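Aerobactin synthase IucC (Klebsiella pneumoniae, PDB 6CN7) catalyses, in all likelihood with ATP, the attachment of a second N-acetyl-N-hydroxylysine to the citryl intermediate, completing the siderophore aerobactin. Local coordinates at residues I274-T279 with L349-R354; N164-H169 with P221-Q226. The protein carries 5 engineered substitutions. All coordinates share one frame; numbering follows the deposited sequence.

Contact 1 (I274-T279 with L349-R354); sequences IKLPLT and LGVIWR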
loop_
_atom_site.group_PDB
_atom_site.type_symbol
_atom_site.label_atom_id
_atom_site.label_comp_id
_atom_site.label_asym_id
_atom_site.label_seq_id
_atom_site.Cartn_x
_atom_site.Cartn_y
_atom_site.Cartn_z
ATOM N N ILE A 274 19.323 -13.586 -1.341
ATOM C CA ILE A 274 18.758 -12.996 -0.136
ATOM C C ILE A 274 17.284 -13.357 -0.070
ATOM O O ILE A 274 16.592 -13.381 -1.092
ATOM C CB ILE A 274 18.950 -11.466 -0.097
ATOM C CG1 ILE A 274 18.608 -10.934 1.296
ATOM C CG2 ILE A 274 18.096 -10.781 -1.168
ATOM C CD1 ILE A 274 19.013 -9.493 1.526
ATOM N N LYS A 275 16.809 -13.647 1.138
ATOM C CA LYS A 275 15.408 -13.968 1.383
ATOM C C LYS A 275 14.877 -13.006 2.432
ATOM O O LYS A 275 15.440 -12.906 3.528
ATOM C CB LYS A 275 15.242 -15.418 1.839
ATOM C CG LYS A 275 13.800 -15.815 2.097
ATOM C CD LYS A 275 13.681 -17.273 2.504
ATOM C CE LYS A 275 12.230 -17.656 2.740
ATOM N NZ LYS A 275 12.079 -19.089 3.104
ATOM N N LEU A 276 13.796 -12.306 2.098
ATOM C CA LEU A 276 13.278 -11.244 2.941
ATOM C C LEU A 276 11.818 -11.508 3.290
ATOM O O LEU A 276 11.120 -12.207 2.550
ATOM C CB LEU A 276 13.403 -9.886 2.237
ATOM C CG LEU A 276 14.848 -9.469 1.944
ATOM C CD1 LEU A 276 14.916 -8.342 0.921
ATOM C CD2 LEU A 276 15.550 -9.060 3.229
ATOM N N PRO A 277 11.325 -10.974 4.408
ATOM C CA PRO A 277 9.916 -11.195 4.760
ATOM C C PRO A 277 8.966 -10.440 3.839
ATOM O O PRO A 277 9.210 -9.291 3.464
ATOM C CB PRO A 277 9.818 -10.674 6.199
ATOM C CG PRO A 277 11.222 -10.579 6.689
ATOM C CD PRO A 277 12.059 -10.298 5.492
ATOM N N LEU A 278 7.872 -11.111 3.478
ATOM C CA LEU A 278 6.749 -10.491 2.779
ATOM C C LEU A 278 5.490 -10.890 3.542
ATOM O O LEU A 278 5.027 -12.030 3.434
ATOM C CB LEU A 278 6.681 -10.930 1.317
ATOM C CG LEU A 278 7.756 -10.394 0.363
ATOM C CD1 LEU A 278 7.608 -11.026 -1.016
ATOM C CD2 LEU A 278 7.689 -8.879 0.257
ATOM N N THR A 279 4.942 -9.957 4.316
ATOM C CA THR A 279 3.784 -10.228 5.165
ATOM C C THR A 279 2.526 -10.033 4.329
ATOM O O THR A 279 2.032 -8.914 4.183
ATOM C CB THR A 279 3.789 -9.315 6.385
ATOM O OG1 THR A 279 5.048 -9.428 7.057
ATOM C CG2 THR A 279 2.672 -9.694 7.347
ATOM N N LEU A 349 10.406 -8.515 10.403
ATOM C CA LEU A 349 11.713 -7.877 10.284
ATOM C C LEU A 349 12.794 -8.936 10.433
ATOM O O LEU A 349 12.914 -9.559 11.493
ATOM C CB LEU A 349 11.887 -6.777 11.334
ATOM C CG LEU A 349 11.024 -5.530 11.135
ATOM C CD1 LEU A 349 11.069 -4.646 12.368
ATOM C CD2 LEU A 349 11.487 -4.756 9.916
ATOM N N GLY A 350 13.574 -9.133 9.378
ATOM C CA GLY A 350 14.623 -10.129 9.395
ATOM C C GLY A 350 15.212 -10.300 8.012
ATOM O O GLY A 350 14.753 -9.704 7.034
ATOM N N VAL A 351 16.247 -11.134 7.950
ATOM C CA VAL A 351 16.941 -11.410 6.696
ATOM C C VAL A 351 17.535 -12.808 6.768
ATOM O O VAL A 351 17.980 -13.255 7.828
ATOM C CB VAL A 351 18.036 -10.360 6.409
ATOM C CG1 VAL A 351 19.087 -10.360 7.514
ATOM C CG2 VAL A 351 18.678 -10.609 5.046
ATOM N N ILE A 352 17.539 -13.494 5.627
ATOM C CA ILE A 352 18.174 -14.797 5.481
ATOM C C ILE A 352 19.047 -14.753 4.237
ATOM O O ILE A 352 18.599 -14.310 3.174
ATOM C CB ILE A 352 17.138 -15.932 5.374
ATOM C CG1 ILE A 352 16.321 -16.028 6.663
ATOM C CG2 ILE A 352 17.829 -17.266 5.075
ATOM C CD1 ILE A 352 15.125 -16.957 6.561
ATOM N N TRP A 353 20.290 -15.207 4.370
ATOM C CA TRP A 353 21.217 -15.289 3.250
ATOM C C TRP A 353 21.345 -16.742 2.816
ATOM O O TRP A 353 21.591 -17.625 3.646
ATOM C CB TRP A 353 22.583 -14.718 3.629
ATOM C CG TRP A 353 22.541 -13.249 3.921
ATOM C CD1 TRP A 353 22.335 -12.660 5.136
ATOM C CD2 TRP A 353 22.704 -12.180 2.979
ATOM N NE1 TRP A 353 22.362 -11.291 5.008
ATOM C CE2 TRP A 353 22.586 -10.971 3.695
ATOM C CE3 TRP A 353 22.939 -12.129 1.602
ATOM C CZ2 TRP A 353 22.695 -9.726 3.080
ATOM C CZ3 TRP A 353 23.047 -10.889 0.993
ATOM C CH2 TRP A 353 22.925 -9.706 1.731
ATOM N N ARG A 354 21.167 -16.986 1.521
ATOM C CA ARG A 354 21.165 -18.330 0.967
ATOM C C ARG A 354 22.297 -18.496 -0.035
ATOM O O ARG A 354 22.732 -17.537 -0.679
ATOM C CB ARG A 354 19.842 -18.652 0.274
ATOM C CG ARG A 354 18.745 -19.118 1.203
ATOM C CD ARG A 354 17.588 -19.656 0.392
ATOM N NE ARG A 354 16.463 -20.070 1.221
ATOM C CZ ARG A 354 15.290 -20.457 0.734
ATOM N NH1 ARG A 354 14.316 -20.820 1.557
ATOM N NH2 ARG A 354 15.087 -20.476 -0.577
#

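Contact 2 (N164-H169 with P221-Q226); sequences NTFRLH and PVHPWQ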
loop_
_atom_site.group_PDB
_atom_site.type_symbol
_atom_site.label_atom_id
_atom_site.label_comp_id
_atom_site.label_asym_id
_atom_site.label_seq_id
_atom_site.Cartn_x
_atom_site.Cartn_y
_atom_site.Cartn_z
ATOM N N ASN A 164 11.338 -7.763 -13.498
ATOM C CA ASN A 164 11.839 -6.436 -13.180
ATOM C C ASN A 164 12.737 -6.490 -11.947
ATOM O O ASN A 164 12.643 -7.396 -11.116
ATOM C CB ASN A 164 10.685 -5.465 -12.946
ATOM C CG ASN A 164 10.023 -5.026 -14.237
ATOM O OD1 ASN A 164 10.695 -4.769 -15.237
ATOM N ND2 ASN A 164 8.700 -4.943 -14.226
ATOM N N THR A 165 13.616 -5.502 -11.840
ATOM C CA THR A 165 14.581 -5.429 -10.756
ATOM C C THR A 165 14.262 -4.250 -9.845
ATOM O O THR A 165 13.478 -3.361 -10.184
ATOM C CB THR A 165 16.006 -5.305 -11.300
ATOM O OG1 THR A 165 16.129 -4.095 -12.059
ATOM C CG2 THR A 165 16.346 -6.492 -12.183
ATOM N N PHE A 166 14.890 -4.247 -8.671
ATOM C CA PHE A 166 14.642 -3.194 -7.699
ATOM C C PHE A 166 15.737 -3.213 -6.645
ATOM O O PHE A 166 16.400 -4.230 -6.421
ATOM C CB PHE A 166 13.262 -3.346 -7.048
ATOM C CG PHE A 166 13.000 -4.718 -6.479
ATOM C CD1 PHE A 166 12.477 -5.725 -7.275
ATOM C CD2 PHE A 166 13.273 -4.997 -5.148
ATOM C CE1 PHE A 166 12.231 -6.983 -6.754
ATOM C CE2 PHE A 166 13.030 -6.254 -4.623
ATOM C CZ PHE A 166 12.508 -7.247 -5.428
ATOM N N ARG A 167 15.922 -2.062 -6.008
ATOM C CA ARG A 167 16.824 -1.936 -4.876
ATOM C C ARG A 167 16.108 -2.319 -3.588
ATOM O O ARG A 167 14.877 -2.316 -3.504
ATOM C CB ARG A 167 17.356 -0.507 -4.759
ATOM C CG ARG A 167 18.393 -0.132 -5.797
ATOM C CD ARG A 167 18.940 1.260 -5.531
ATOM N NE ARG A 167 19.947 1.658 -6.511
ATOM C CZ ARG A 167 20.511 2.861 -6.555
ATOM N NH1 ARG A 167 20.166 3.795 -5.679
ATOM N NH2 ARG A 167 21.419 3.132 -7.482
ATOM N N LEU A 168 16.901 -2.645 -2.574
ATOM C CA LEU A 168 16.373 -2.932 -1.253
ATOM C C LEU A 168 16.375 -1.675 -0.395
ATOM O O LEU A 168 17.198 -0.773 -0.575
ATOM C CB LEU A 168 17.195 -4.021 -0.567
ATOM C CG LEU A 168 17.271 -5.356 -1.306
ATOM C CD1 LEU A 168 18.178 -6.318 -0.554
ATOM C CD2 LEU A 168 15.882 -5.951 -1.499
ATOM N N HIS A 169 15.434 -1.626 0.540
ATOM C CA HIS A 169 15.403 -0.593 1.560
ATOM C C HIS A 169 16.237 -1.046 2.754
ATOM O O HIS A 169 16.308 -2.239 3.064
ATOM C CB HIS A 169 13.963 -0.311 1.986
ATOM C CG HIS A 169 13.795 0.952 2.768
ATOM N ND1 HIS A 169 13.670 2.187 2.169
ATOM C CD2 HIS A 169 13.721 1.171 4.101
ATOM C CE1 HIS A 169 13.531 3.113 3.100
ATOM N NE2 HIS A 169 13.558 2.523 4.281
ATOM N N PRO A 221 18.398 -5.053 5.815
ATOM C CA PRO A 221 17.711 -4.835 4.539
ATOM C C PRO A 221 16.239 -5.198 4.636
ATOM O O PRO A 221 15.828 -6.014 5.466
ATOM C CB PRO A 221 18.454 -5.760 3.571
ATOM C CG PRO A 221 18.999 -6.837 4.432
ATOM C CD PRO A 221 19.334 -6.189 5.746
ATOM N N VAL A 222 15.442 -4.574 3.772
ATOM C CA VAL A 222 13.997 -4.765 3.761
ATOM C C VAL A 222 13.515 -4.738 2.319
ATOM O O VAL A 222 13.925 -3.872 1.538
ATOM C CB VAL A 222 13.269 -3.684 4.586
ATOM C CG1 VAL A 222 11.759 -3.858 4.491
ATOM C CG2 VAL A 222 13.720 -3.721 6.039
ATOM N N HIS A 223 12.653 -5.683 1.968
ATOM C CA HIS A 223 12.023 -5.669 0.657
ATOM C C HIS A 223 11.234 -4.371 0.497
ATOM O O HIS A 223 10.488 -3.992 1.409
ATOM C CB HIS A 223 11.100 -6.880 0.510
ATOM C CG HIS A 223 10.645 -7.138 -0.893
ATOM N ND1 HIS A 223 9.757 -6.317 -1.554
ATOM C CD2 HIS A 223 10.938 -8.143 -1.753
ATOM C CE1 HIS A 223 9.532 -6.797 -2.764
ATOM N NE2 HIS A 223 10.236 -7.906 -2.910
ATOM N N PRO A 224 11.371 -3.658 -0.626
ATOM C CA PRO A 224 10.677 -2.362 -0.739
ATOM C C PRO A 224 9.170 -2.460 -0.558
ATOM O O PRO A 224 8.559 -1.547 0.014
ATOM C CB PRO A 224 11.060 -1.878 -2.147
ATOM C CG PRO A 224 11.543 -3.091 -2.867
ATOM C CD PRO A 224 12.149 -3.978 -1.833
ATOM N N TRP A 225 8.545 -3.540 -1.030
ATOM C CA TRP A 225 7.118 -3.724 -0.785
ATOM C C TRP A 225 6.837 -3.859 0.704
ATOM O O TRP A 225 5.890 -3.257 1.224
ATOM C CB TRP A 225 6.597 -4.949 -1.537
ATOM C CG TRP A 225 5.103 -5.079 -1.467
ATOM C CD1 TRP A 225 4.196 -4.621 -2.381
ATOM C CD2 TRP A 225 4.341 -5.698 -0.424
ATOM N NE1 TRP A 225 2.920 -4.917 -1.972
ATOM C CE2 TRP A 225 2.981 -5.578 -0.772
ATOM C CE3 TRP A 225 4.677 -6.340 0.773
ATOM C CZ2 TRP A 225 1.955 -6.079 0.033
ATOM C CZ3 TRP A 225 3.660 -6.835 1.567
ATOM C CH2 TRP A 225 2.316 -6.703 1.193
ATOM N N GLN A 226 7.656 -4.645 1.408
ATOM C CA GLN A 226 7.493 -4.789 2.851
ATOM C C GLN A 226 7.616 -3.442 3.553
ATOM O O GLN A 226 6.822 -3.125 4.446
ATOM C CB GLN A 226 8.529 -5.777 3.390
ATOM C CG GLN A 226 8.367 -6.134 4.863
ATOM C CD GLN A 226 7.220 -7.090 5.119
ATOM O OE1 GLN A 226 6.427 -7.383 4.225
ATOM N NE2 GLN A 226 7.131 -7.590 6.347
#

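Contact 1 (I274-T279 with L349-R354)
Lys-275 and Ile-352 form a hydrogen-bonded pair in an antiparallel beta ladder that joins strand 272-275 to strand 350-355 in the large sheet of the IucA/IucC family region. Two backbone bonds make the pair: Lys-275 N reaches Ile-352 O at 2.8 Å, and Ile-352 N returns to Lys-275 O at 3.0 Å. The neighbouring pair, Ile-274 and Trp-353, is non-hydrogen-bonded and turns its side chains to the other face, where the packing is tight. CG1 of Ile-274 stands anti to the backbone N (chi1 -168°), and a further anti turn (chi2 169°) carries CD1 over the indole, a CH-pi contact 4.2 Å from the centroid of the Trp-353 six-membered ring. The same CD1 touches Val-351 CG2 at 3.7 Å, the two side chains crossing at about a right angle, while CD2 of Leu-276 packs against CG2 from alongside. Leu-263 on the adjacent strand and Leu-168 also touch Ile-274 and Leu-276. Beyond the ladder, CD of Pro-277 rests against Gly-350 O.

On the face of Lys-275 and Ile-352, both partly exposed, the contact is looser. Lys-275 is extended along its whole length and brings CD over one face of the Arg-354 guanidinium, toward its rim. Arg-354 NH1 has its salt-bridge partner in Asp-444, a charge that probably eases the crowding of two cationic groups, for Lys-275 NZ lies only 3.2 Å from Arg-354 NH1.

Contact 2 (N164-H169 with P221-Q226)
His-169 and Val-222 meet as an antiparallel hydrogen-bonded pair and satisfy each other's backbone groups in full. His-169 N donates to Val-222 O at 2.9 Å, within the carbonyl plane, and Val-222 N donates to His-169 O at 2.6 Å, tilted 19° from the plane of the His-169 carbonyl. His-169 O also receives a CA-H...O contact from CA of Pro-221, whose proline nitrogen has no hydrogen to offer. At its other end the imidazole of His-169 is engaged elsewhere: NE2 is hydrogen-bonded to Ser-246 OG, and the ring stacks on Trp-227. Elsewhere on strand 165-174, the backbones of Phe-166 and Leu-168 hydrogen-bond to Trp-254 and Phe-250.

Past this pair strand 217-222 ends and the chain turns into helix 224-234, with His-223 at the N-cap. The imidazole takes over the capping role, its ND1 accepting from Trp-225 N at 3.1 Å, with the donor nearly in the ring plane. The same ring offers one face to Phe-166. Phe-166 CE2 sits 3.6 Å above the His-223 ring plane, toward its rim, and Phe-166 CZ comes within 3.5 Å of His-223 NE2. The two rings are oblique, their planes at 50°, and Tyr-158 meets both edge-to-face.

Pro-224, the first helical residue, packs beside the ring pair: Pro-224 CG is 3.4 Å from Phe-166 CD2 and also lies against the carbonyl oxygen of Arg-167. The whole is a strand-to-helix junction with a histidine N-cap, in which strand 217-222, paired antiparallel with strand 165-174, leads through His-223 into helix 224-234.

Contacts 1 and 2 are both largely buried and belong to one antiparallel sheet, in which strand 165-174 and strand 272-275 are linked through strands 252-256 and 262-265. Contact 1 joins two strands and divides its chemistry by face: apolar on one, and on the other two cationic groups beside Ile-352, with Lys-275 and Ile-352 partly exposed. Contact 2 lies where a strand gives way to a helix; it combines one beta bridge with aromatic and proline packing, next to a helix cap made within 221-226. Their centres are 11 Å apart, and they touch directly: Leu-276 CD1 packs on Leu-168 CD2 at 3.5 Å, while Gln-226 NE2 probably hydrogen-bonds Thr-279 OG1, tying the helix start to the loop after strand 272-275.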